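Local atomic coordinates of arginine--tRNA ligase (Campylobacter jejuni, PDB entry 3FNR), a protein that catalyses the ATP-dependent attachment of L-arginine to tRNA(Arg), releasing AMP and diphosphate, as a monomeric class I aminoacyl-tRNA synthetase. Residues N71-V76 with I224-D229; G187-E192 with E205-I210; W196-Q201 with M257-F262. The protein carries 1 engineered substitution. One frame throughout, in Å; residues are numbered along the deposited sequence. Where two conformers were deposited one is given.

Interaction 1 (N71-V76 with I224-D229); sequences NTEYYV and IVYHKD
Tyr226 is met in two ways at once: its hydroxyl by Glu73 and the flat of its ring by Tyr75. The setting is the Rossmann-type catalytic domain of a class I synthetase, where helix 219-231 packs beside the largely parallel sheet containing strand 69-76. Tyr226 OH donates to Glu73 OE1 over 2.5 Å, a short bond that uses the anti lone pair of the carboxylate oxygen. OE1 arrives at the ring edge, near the ring plane, with the carboxylate turned 36° from it. Two residues along the strand, Tyr75 slides past Tyr226 in the opposite direction. Its CD1 sits 3.5 Å above the Tyr226 plane and lies 3.7 Å from Tyr226 CD2. The ring centroids are 4.5 Å apart and the planes are inclined at 36°, so the pair is oblique: Tyr75 CD1 is over the ring centre, and CE1 lies 3.7 Å from Tyr226 CG.

Both strand residues hold CG anti to the backbone N (chi1 -169° in Glu73), and the extended Glu73 chain carries its carboxylate out to the hydroxyl. Val166 of strand 165-167 touches all three side chains. Tyr74, between them in sequence, points away from the helix, and its hydroxyl bonds to Ala39 O of the 'HIGH' region. Farther out, Arg233 makes salt bridges through NH1 to Glu73 OE2 and through NH2 to Asp229 OD2, so one guanidinium probably moderates the like charges of Glu73 OE1 and Asp229 OD2, 5.5 Å apart.

Interaction 2 (G187-E192 with E205-I210); sequences GIYEQE and EKDRVI
Tyr189 OH donates a hydrogen bond to Asp207 OD1 at 2.8 Å, a polar link between the first strand of a small antiparallel sheet and the approach to its third. The oxygen lies at the edge of the tyrosine ring, near the ring plane, 3.5 Å from Tyr189 CE2. At the carboxylate, the hydroxyl comes in on the anti side, 19° out of plane. The two side chains cross at about a right angle with their flat groups 59° apart, and Tyr189 OH also rests 3.4 Å from Asp207 CB.

The torsions account for the reach. Tyr189 CG is lodged between the backbone N and the carbonyl carbon (chi1 64°), which lays the ring along the sheet across the middle strand 194-197. There it meets the Trp196 ring almost parallel to its own. Asp207, whose CB points at strand 188-191, has its other oxygen, OD2, hydrogen-bonded to Ser200 OG, so each carboxylate oxygen has its own partner and the rotation of the group is constrained.

Ile188 and Ile210 both pack against helix 175-184. Beyond Asp207, the Arg208 side chain leaves in the other direction. Lys206 CG stands 3.6 Å above its guanidinium centre, while Asp204 forms a salt bridge to Arg208 NE and Glu205 a long one to NH1.

This three-stranded meander belongs to the catalytic domain but its edge contact lies near the surface. A neutral donor and a carboxylate make the direct contact between the outer strands here, and the second bond to Ser200 would help stabilise the anionic form of Asp207.

Interaction 3 (W196-Q201 with M257-F262); sequences WLASSQ and MEFLGF
The Phe259 ring presents its edge to the 196-201 segment, and the Ala198 carbonyl oxygen lies there in the ring plane. Phe259 CE2 is 3.2 Å from Ala198 O, a close C-H to oxygen approach in which the ring's electropositive rim faces a carbonyl. Gln201 OE1 is also near the ring plane, 4.3 Å from Phe259 CZ. Leu197 reaches the ring obliquely, its CD1 lying 3.8 Å from Phe259 CD2, and the methyl of Ala198 adds a looser apolar contact.

Backbone turns flank the contact on both sides. Ala198 is the centre of an inverse gamma turn, closed by a weak bond from Ser199 N to Leu197 O, where the chain leaves its strand for a 3-10 segment. Across the contact, Phe259 is the first residue to leave helical angles. Its CG lies anti to the carbonyl carbon (chi1 -84°), which helps to aim the ring at Ala198. Gly261, at positive phi, is the C-prime residue of a Schellman motif: Phe262 N bonds to Met257 O at 2.9 Å and Gly261 N to Glu258 O at 3.2 Å. Met257 O also accepts from Leu260 N, so two donors share it.

The contact joins the exit of strand 194-197 to the end of helix 250-258, with Leu182 of helix 175-184 touching Phe259 and helix 219-231 touching Met257, Leu260 and Phe262.

Overall arrangement
From the N terminus, strand 69-76 comes first, and interaction 1 closes a long loop when the chain returns as helix 219-231. Interaction 2 is nested within that loop, linking 187-192 to 205-210 around the middle strand of the small sheet. Interaction 3 starts on that middle strand, inside both, but ends at 257-262 beyond both, so it crosses each. Helix 219-231 is the common neighbour: Ile224 CD1 packs 3.7 Å from Ile210 CD1, and His227 CB lies 3.6 Å from Met257 CE. Together the three contacts tie the three-stranded meander, helix 219-231 and the end of helix 250-258 to the largely parallel central sheet of the catalytic domain.

Interaction 1 (N71-V76 with I224-D229)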
loop_
_atom_site.group_PDB
_atom_site.type_symbol
_atom_site.label_atom_id
_atom_site.label_comp_id
_atom_site.label_asym_id
_atom_site.label_seq_id
_atom_site.Cartn_x
_atom_site.Cartn_y
_atom_site.Cartn_z
ATOM N N ASN A 71 -2.790 -12.960 0.718
ATOM C CA ASN A 71 -1.567 -12.836 1.496
ATOM C C ASN A 71 -0.651 -11.738 1.009
ATOM O O ASN A 71 -0.618 -11.419 -0.181
ATOM C CB ASN A 71 -0.807 -14.155 1.498
ATOM C CG ASN A 71 -1.207 -15.044 2.642
ATOM O OD1 ASN A 71 -2.219 -15.742 2.576
ATOM N ND2 ASN A 71 -0.414 -15.018 3.713
ATOM N N THR A 72 0.096 -11.163 1.942
ATOM C CA THR A 72 1.061 -10.116 1.634
ATOM C C THR A 72 2.462 -10.483 2.098
ATOM O O THR A 72 2.640 -11.120 3.150
ATOM C CB THR A 72 0.658 -8.773 2.262
ATOM O OG1 THR A 72 0.352 -8.961 3.647
ATOM C CG2 THR A 72 -0.566 -8.231 1.559
ATOM N N GLU A 73 3.449 -10.047 1.319
ATOM C CA GLU A 73 4.838 -10.403 1.538
ATOM C C GLU A 73 5.781 -9.277 1.110
ATOM O O GLU A 73 5.524 -8.557 0.139
ATOM C CB GLU A 73 5.169 -11.727 0.824
ATOM C CG GLU A 73 6.517 -12.353 1.170
ATOM C CD GLU A 73 6.611 -13.826 0.791
ATOM O OE1 GLU A 73 7.348 -14.135 -0.169
ATOM O OE2 GLU A 73 5.959 -14.673 1.458
ATOM N N TYR A 74 6.865 -9.126 1.863
ATOM C CA TYR A 74 7.880 -8.110 1.627
ATOM C C TYR A 74 9.192 -8.857 1.463
ATOM O O TYR A 74 9.538 -9.705 2.289
ATOM C CB TYR A 74 7.936 -7.177 2.839
ATOM C CG TYR A 74 8.887 -5.991 2.790
ATOM C CD1 TYR A 74 10.278 -6.167 2.785
ATOM C CD2 TYR A 74 8.395 -4.686 2.851
ATOM C CE1 TYR A 74 11.147 -5.075 2.773
ATOM C CE2 TYR A 74 9.259 -3.586 2.851
ATOM C CZ TYR A 74 10.628 -3.792 2.813
ATOM O OH TYR A 74 11.479 -2.715 2.809
ATOM N N TYR A 75 9.913 -8.537 0.397
ATOM C CA TYR A 75 11.191 -9.155 0.122
ATOM C C TYR A 75 12.300 -8.260 0.637
ATOM O O TYR A 75 12.419 -7.108 0.208
ATOM C CB TYR A 75 11.356 -9.357 -1.385
ATOM C CG TYR A 75 12.611 -10.091 -1.783
ATOM C CD1 TYR A 75 12.707 -11.473 -1.628
ATOM C CD2 TYR A 75 13.696 -9.412 -2.332
ATOM C CE1 TYR A 75 13.849 -12.158 -2.001
ATOM C CE2 TYR A 75 14.850 -10.088 -2.699
ATOM C CZ TYR A 75 14.919 -11.461 -2.536
ATOM O OH TYR A 75 16.052 -12.148 -2.922
ATOM N N VAL A 76 13.111 -8.804 1.543
ATOM C CA VAL A 76 14.232 -8.079 2.145
ATOM C C VAL A 76 15.530 -8.383 1.395
ATOM O O VAL A 76 16.027 -9.499 1.450
ATOM C CB VAL A 76 14.403 -8.440 3.649
ATOM C CG1 VAL A 76 15.330 -7.470 4.322
ATOM C CG2 VAL A 76 13.057 -8.463 4.374
ATOM N N ILE A 224 14.347 -14.501 -10.146
ATOM C CA ILE A 224 13.746 -15.737 -10.665
ATOM C C ILE A 224 13.541 -16.811 -9.577
ATOM O O ILE A 224 12.433 -17.373 -9.448
ATOM C CB ILE A 224 14.568 -16.320 -11.828
ATOM C CG1 ILE A 224 14.565 -15.339 -13.009
ATOM C CG2 ILE A 224 13.982 -17.651 -12.278
ATOM C CD1 ILE A 224 15.392 -15.790 -14.157
ATOM N N VAL A 225 14.597 -17.054 -8.796
ATOM C CA VAL A 225 14.573 -17.966 -7.631
ATOM C C VAL A 225 13.421 -17.648 -6.670
ATOM O O VAL A 225 12.656 -18.538 -6.303
ATOM C CB VAL A 225 15.925 -17.912 -6.851
ATOM C CG1 VAL A 225 15.839 -18.645 -5.513
ATOM C CG2 VAL A 225 17.068 -18.480 -7.691
ATOM N N TYR A 226 13.301 -16.378 -6.285
ATOM C CA TYR A 226 12.233 -15.926 -5.396
ATOM C C TYR A 226 10.860 -16.151 -6.019
ATOM O O TYR A 226 9.947 -16.678 -5.376
ATOM C CB TYR A 226 12.415 -14.440 -5.056
ATOM C CG TYR A 226 11.327 -13.883 -4.172
ATOM C CD1 TYR A 226 10.932 -14.559 -3.020
ATOM C CD2 TYR A 226 10.700 -12.670 -4.474
ATOM C CE1 TYR A 226 9.932 -14.068 -2.208
ATOM C CE2 TYR A 226 9.695 -12.161 -3.651
ATOM C CZ TYR A 226 9.319 -12.872 -2.524
ATOM O OH TYR A 226 8.341 -12.397 -1.689
ATOM N N HIS A 227 10.720 -15.747 -7.275
ATOM C CA HIS A 227 9.456 -15.899 -7.980
ATOM C C HIS A 227 9.043 -17.353 -8.176
ATOM O O HIS A 227 7.850 -17.672 -8.105
ATOM C CB HIS A 227 9.489 -15.129 -9.290
ATOM C CG HIS A 227 9.153 -13.683 -9.126
ATOM N ND1 HIS A 227 10.082 -12.740 -8.737
ATOM C CD2 HIS A 227 7.977 -13.024 -9.259
ATOM C CE1 HIS A 227 9.495 -11.559 -8.659
ATOM N NE2 HIS A 227 8.219 -11.704 -8.971
ATOM N N LYS A 228 10.028 -18.230 -8.384
ATOM C CA LYS A 228 9.789 -19.672 -8.457
ATOM C C LYS A 228 9.146 -20.181 -7.163
ATOM O O LYS A 228 8.184 -20.946 -7.203
ATOM C CB LYS A 228 11.100 -20.423 -8.716
ATOM C CG LYS A 228 10.922 -21.943 -8.842
ATOM C CD LYS A 228 12.252 -22.649 -9.020
ATOM C CE LYS A 228 12.079 -24.156 -8.996
ATOM N NZ LYS A 228 11.946 -24.650 -7.599
ATOM N N ASP A 229 9.694 -19.760 -6.026
ATOM C CA ASP A 229 9.079 -20.027 -4.722
ATOM C C ASP A 229 7.648 -19.455 -4.630
ATOM O O ASP A 229 6.716 -20.213 -4.378
ATOM C CB ASP A 229 9.973 -19.492 -3.602
ATOM C CG ASP A 229 9.343 -19.627 -2.207
ATOM O OD1 ASP A 229 8.444 -20.461 -1.988
ATOM O OD2 ASP A 229 9.778 -18.888 -1.308
#

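Interaction 2 (G187-E192 with E205-I210)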
loop_
_atom_site.group_PDB
_atom_site.type_symbol
_atom_site.label_atom_id
_atom_site.label_comp_id
_atom_site.label_asym_id
_atom_site.label_seq_id
_atom_site.Cartn_x
_atom_site.Cartn_y
_atom_site.Cartn_z
ATOM N N GLY A 187 15.502 -23.674 -20.922
ATOM C CA GLY A 187 15.513 -22.233 -20.769
ATOM C C GLY A 187 16.870 -21.615 -20.564
ATOM O O GLY A 187 16.994 -20.395 -20.560
ATOM N N ILE A 188 17.888 -22.449 -20.378
ATOM C CA ILE A 188 19.241 -21.945 -20.128
ATOM C C ILE A 188 20.275 -22.563 -21.049
ATOM O O ILE A 188 20.092 -23.683 -21.532
ATOM C CB ILE A 188 19.704 -22.132 -18.658
ATOM C CG1 ILE A 188 19.590 -23.600 -18.223
ATOM C CG2 ILE A 188 18.960 -21.173 -17.729
ATOM C CD1 ILE A 188 20.319 -23.922 -16.937
ATOM N N TYR A 189 21.354 -21.816 -21.283
ATOM C CA TYR A 189 22.471 -22.266 -22.105
ATOM C C TYR A 189 23.746 -21.538 -21.704
ATOM O O TYR A 189 23.688 -20.431 -21.175
ATOM C CB TYR A 189 22.178 -22.034 -23.593
ATOM C CG TYR A 189 22.031 -20.578 -24.002
ATOM C CD1 TYR A 189 23.146 -19.818 -24.367
ATOM C CD2 TYR A 189 20.777 -19.967 -24.047
ATOM C CE1 TYR A 189 23.021 -18.487 -24.744
ATOM C CE2 TYR A 189 20.638 -18.633 -24.432
ATOM C CZ TYR A 189 21.767 -17.905 -24.782
ATOM O OH TYR A 189 21.655 -16.592 -25.163
ATOM N N GLU A 190 24.893 -22.149 -21.990
ATOM C CA GLU A 190 26.194 -21.531 -21.741
ATOM C C GLU A 190 26.702 -20.825 -22.994
ATOM O O GLU A 190 26.582 -21.349 -24.109
ATOM C CB GLU A 190 27.218 -22.579 -21.258
ATOM C CG GLU A 190 28.604 -22.026 -20.821
ATOM C CD GLU A 190 29.584 -21.794 -21.985
ATOM O OE1 GLU A 190 30.463 -20.910 -21.868
ATOM O OE2 GLU A 190 29.469 -22.482 -23.024
ATOM N N GLN A 191 27.280 -19.642 -22.783
ATOM C CA GLN A 191 28.003 -18.898 -23.806
ATOM C C GLN A 191 28.978 -17.935 -23.122
ATOM O O GLN A 191 28.621 -17.307 -22.118
ATOM C CB GLN A 191 27.032 -18.127 -24.696
ATOM C CG GLN A 191 27.663 -17.478 -25.909
ATOM C CD GLN A 191 26.683 -16.615 -26.667
ATOM O OE1 GLN A 191 25.813 -17.119 -27.380
ATOM N NE2 GLN A 191 26.818 -15.302 -26.521
ATOM N N GLU A 192 30.196 -17.853 -23.676
ATOM C CA GLU A 192 31.293 -17.002 -23.189
ATOM C C GLU A 192 31.544 -17.086 -21.684
ATOM O O GLU A 192 31.801 -16.084 -21.011
ATOM C CB GLU A 192 31.133 -15.549 -23.665
ATOM C CG GLU A 192 31.612 -15.310 -25.105
ATOM C CD GLU A 192 33.113 -15.535 -25.296
ATOM O OE1 GLU A 192 33.913 -15.058 -24.458
ATOM O OE2 GLU A 192 33.494 -16.182 -26.297
ATOM N N GLU A 205 13.017 -8.899 -25.365
ATOM C CA GLU A 205 13.849 -8.203 -26.343
ATOM C C GLU A 205 15.121 -8.994 -26.681
ATOM O O GLU A 205 15.417 -9.229 -27.852
ATOM C CB GLU A 205 14.203 -6.809 -25.804
ATOM C CG GLU A 205 15.320 -6.073 -26.552
ATOM C CD GLU A 205 15.866 -4.867 -25.788
ATOM O OE1 GLU A 205 16.563 -4.034 -26.413
ATOM O OE2 GLU A 205 15.609 -4.748 -24.569
ATOM N N LYS A 206 15.846 -9.407 -25.644
ATOM C CA LYS A 206 17.113 -10.126 -25.782
ATOM C C LYS A 206 17.323 -11.113 -24.624
ATOM O O LYS A 206 16.607 -11.068 -23.622
ATOM C CB LYS A 206 18.284 -9.135 -25.853
ATOM C CG LYS A 206 18.426 -8.239 -24.630
ATOM C CD LYS A 206 19.632 -7.325 -24.738
ATOM C CE LYS A 206 19.855 -6.577 -23.428
ATOM N NZ LYS A 206 21.063 -5.707 -23.458
ATOM N N ASP A 207 18.309 -11.995 -24.764
ATOM C CA ASP A 207 18.622 -12.967 -23.720
ATOM C C ASP A 207 19.367 -12.308 -22.559
ATOM O O ASP A 207 19.955 -11.236 -22.719
ATOM C CB ASP A 207 19.402 -14.148 -24.298
ATOM C CG ASP A 207 18.538 -15.045 -25.166
ATOM O OD1 ASP A 207 19.097 -15.888 -25.890
ATOM O OD2 ASP A 207 17.298 -14.911 -25.131
ATOM N N ARG A 208 19.318 -12.947 -21.391
ATOM C CA ARG A 208 19.754 -12.325 -20.140
ATOM C C ARG A 208 20.719 -13.205 -19.354
ATOM O O ARG A 208 20.580 -14.420 -19.352
ATOM C CB ARG A 208 18.538 -12.020 -19.258
ATOM C CG ARG A 208 17.353 -11.322 -19.943
ATOM C CD ARG A 208 17.655 -9.875 -20.270
ATOM N NE ARG A 208 16.644 -9.307 -21.161
ATOM C CZ ARG A 208 16.547 -8.018 -21.472
ATOM N NH1 ARG A 208 15.592 -7.614 -22.289
ATOM N NH2 ARG A 208 17.390 -7.129 -20.960
ATOM N N VAL A 209 21.671 -12.590 -18.659
ATOM C CA VAL A 209 22.646 -13.339 -17.859
ATOM C C VAL A 209 22.073 -13.795 -16.514
ATOM O O VAL A 209 21.619 -12.973 -15.706
ATOM C CB VAL A 209 23.939 -12.528 -17.621
ATOM C CG1 VAL A 209 24.926 -13.300 -16.733
ATOM C CG2 VAL A 209 24.587 -12.182 -18.939
ATOM N N ILE A 210 22.102 -15.109 -16.295
ATOM C CA ILE A 210 21.715 -15.708 -15.022
ATOM C C ILE A 210 22.936 -15.863 -14.115
ATOM O O ILE A 210 22.930 -15.404 -12.978
ATOM C CB ILE A 210 21.018 -17.085 -15.225
ATOM C CG1 ILE A 210 19.720 -16.920 -16.010
ATOM C CG2 ILE A 210 20.717 -17.753 -13.892
ATOM C CD1 ILE A 210 18.806 -15.795 -15.500
#

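Interaction 3 (W196-Q201 with M257-F262)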
loop_
_atom_site.group_PDB
_atom_site.type_symbol
_atom_site.label_atom_id
_atom_site.label_comp_id
_atom_site.label_asym_id
_atom_site.label_seq_id
_atom_site.Cartn_x
_atom_site.Cartn_y
_atom_site.Cartn_z
ATOM N N TRP A 196 23.130 -18.202 -19.505
ATOM C CA TRP A 196 22.130 -17.254 -19.980
ATOM C C TRP A 196 20.731 -17.852 -19.912
ATOM O O TRP A 196 20.571 -19.057 -20.040
ATOM C CB TRP A 196 22.409 -16.878 -21.440
ATOM C CG TRP A 196 23.708 -16.162 -21.684
ATOM C CD1 TRP A 196 24.961 -16.708 -21.681
ATOM C CD2 TRP A 196 23.879 -14.773 -21.996
ATOM N NE1 TRP A 196 25.902 -15.744 -21.954
ATOM C CE2 TRP A 196 25.266 -14.547 -22.154
ATOM C CE3 TRP A 196 22.995 -13.695 -22.154
ATOM C CZ2 TRP A 196 25.794 -13.286 -22.462
ATOM C CZ3 TRP A 196 23.521 -12.437 -22.463
ATOM C CH2 TRP A 196 24.910 -12.247 -22.614
ATOM N N LEU A 197 19.726 -16.999 -19.714
ATOM C CA LEU A 197 18.323 -17.368 -19.914
ATOM C C LEU A 197 17.915 -17.031 -21.349
ATOM O O LEU A 197 18.133 -15.917 -21.816
ATOM C CB LEU A 197 17.413 -16.633 -18.917
ATOM C CG LEU A 197 15.885 -16.757 -19.052
ATOM C CD1 LEU A 197 15.340 -18.027 -18.413
ATOM C CD2 LEU A 197 15.212 -15.542 -18.446
ATOM N N ALA A 198 17.301 -17.990 -22.034
ATOM C CA ALA A 198 16.892 -17.823 -23.430
ATOM C C ALA A 198 15.547 -17.110 -23.545
ATOM O O ALA A 198 14.613 -17.622 -24.161
ATOM C CB ALA A 198 16.838 -19.181 -24.122
ATOM N N SER A 199 15.467 -15.913 -22.969
ATOM C CA SER A 199 14.194 -15.210 -22.780
ATOM C C SER A 199 13.592 -14.651 -24.064
ATOM O O SER A 199 12.372 -14.479 -24.151
ATOM C CB SER A 199 14.334 -14.111 -21.721
ATOM O OG SER A 199 15.511 -13.349 -21.923
ATOM N N SER A 200 14.437 -14.402 -25.063
ATOM C CA SER A 200 13.969 -13.955 -26.381
ATOM C C SER A 200 13.193 -15.033 -27.157
ATOM O O SER A 200 12.514 -14.725 -28.139
ATOM C CB SER A 200 15.135 -13.442 -27.216
ATOM O OG SER A 200 16.055 -14.487 -27.459
ATOM N N GLN A 201 13.289 -16.287 -26.709
ATOM C CA GLN A 201 12.471 -17.381 -27.242
ATOM C C GLN A 201 11.045 -17.332 -26.683
ATOM O O GLN A 201 10.172 -18.096 -27.110
ATOM C CB GLN A 201 13.107 -18.746 -26.933
ATOM C CG GLN A 201 14.502 -18.964 -27.544
ATOM C CD GLN A 201 15.041 -20.380 -27.338
ATOM O OE1 GLN A 201 14.307 -21.292 -26.943
ATOM N NE2 GLN A 201 16.334 -20.565 -27.608
ATOM N N MET A 257 9.199 -17.423 -15.907
ATOM C CA MET A 257 8.106 -18.214 -15.341
ATOM C C MET A 257 7.599 -19.280 -16.314
ATOM O O MET A 257 7.246 -20.385 -15.897
ATOM C CB MET A 257 6.956 -17.318 -14.834
ATOM C CG MET A 257 7.333 -16.334 -13.696
ATOM S SD MET A 257 8.080 -17.083 -12.229
ATOM C CE MET A 257 9.810 -16.721 -12.537
ATOM N N GLU A 258 7.590 -18.961 -17.606
ATOM C CA GLU A 258 7.214 -19.942 -18.626
ATOM C C GLU A 258 8.239 -21.072 -18.678
ATOM O O GLU A 258 7.879 -22.239 -18.831
ATOM C CB GLU A 258 7.074 -19.288 -20.006
ATOM C CG GLU A 258 5.866 -18.347 -20.162
ATOM C CD GLU A 258 4.512 -19.059 -20.155
ATOM O OE1 GLU A 258 3.498 -18.399 -19.838
ATOM O OE2 GLU A 258 4.448 -20.270 -20.469
ATOM N N PHE A 259 9.511 -20.714 -18.513
ATOM C CA PHE A 259 10.610 -21.682 -18.489
ATOM C C PHE A 259 10.724 -22.421 -17.144
ATOM O O PHE A 259 11.695 -23.137 -16.911
ATOM C CB PHE A 259 11.938 -20.989 -18.791
ATOM C CG PHE A 259 12.232 -20.805 -20.264
ATOM C CD1 PHE A 259 12.051 -21.846 -21.175
ATOM C CD2 PHE A 259 12.744 -19.600 -20.723
ATOM C CE1 PHE A 259 12.346 -21.672 -22.522
ATOM C CE2 PHE A 259 13.039 -19.411 -22.060
ATOM C CZ PHE A 259 12.843 -20.452 -22.969
ATOM N N LEU A 260 9.751 -22.230 -16.258
ATOM C CA LEU A 260 9.698 -22.970 -14.998
ATOM C C LEU A 260 8.415 -23.792 -14.931
ATOM O O LEU A 260 8.099 -24.407 -13.904
ATOM C CB LEU A 260 9.809 -22.024 -13.798
ATOM C CG LEU A 260 11.167 -21.368 -13.507
ATOM C CD1 LEU A 260 11.024 -20.233 -12.516
ATOM C CD2 LEU A 260 12.165 -22.375 -12.970
ATOM N N GLY A 261 7.680 -23.805 -16.041
ATOM C CA GLY A 261 6.472 -24.613 -16.152
ATOM C C GLY A 261 5.225 -23.861 -15.741
ATOM O O GLY A 261 4.125 -24.417 -15.780
ATOM N N PHE A 262 5.394 -22.596 -15.353
ATOM C CA PHE A 262 4.269 -21.773 -14.914
ATOM C C PHE A 262 3.573 -21.087 -16.086
ATOM O O PHE A 262 4.190 -20.802 -17.114
ATOM C CB PHE A 262 4.708 -20.707 -13.901
ATOM C CG PHE A 262 5.377 -21.259 -12.667
ATOM C CD1 PHE A 262 6.668 -20.860 -12.331
ATOM C CD2 PHE A 262 4.718 -22.160 -11.837
ATOM C CE1 PHE A 262 7.296 -21.359 -11.192
ATOM C CE2 PHE A 262 5.343 -22.671 -10.701
ATOM C CZ PHE A 262 6.638 -22.268 -10.382
#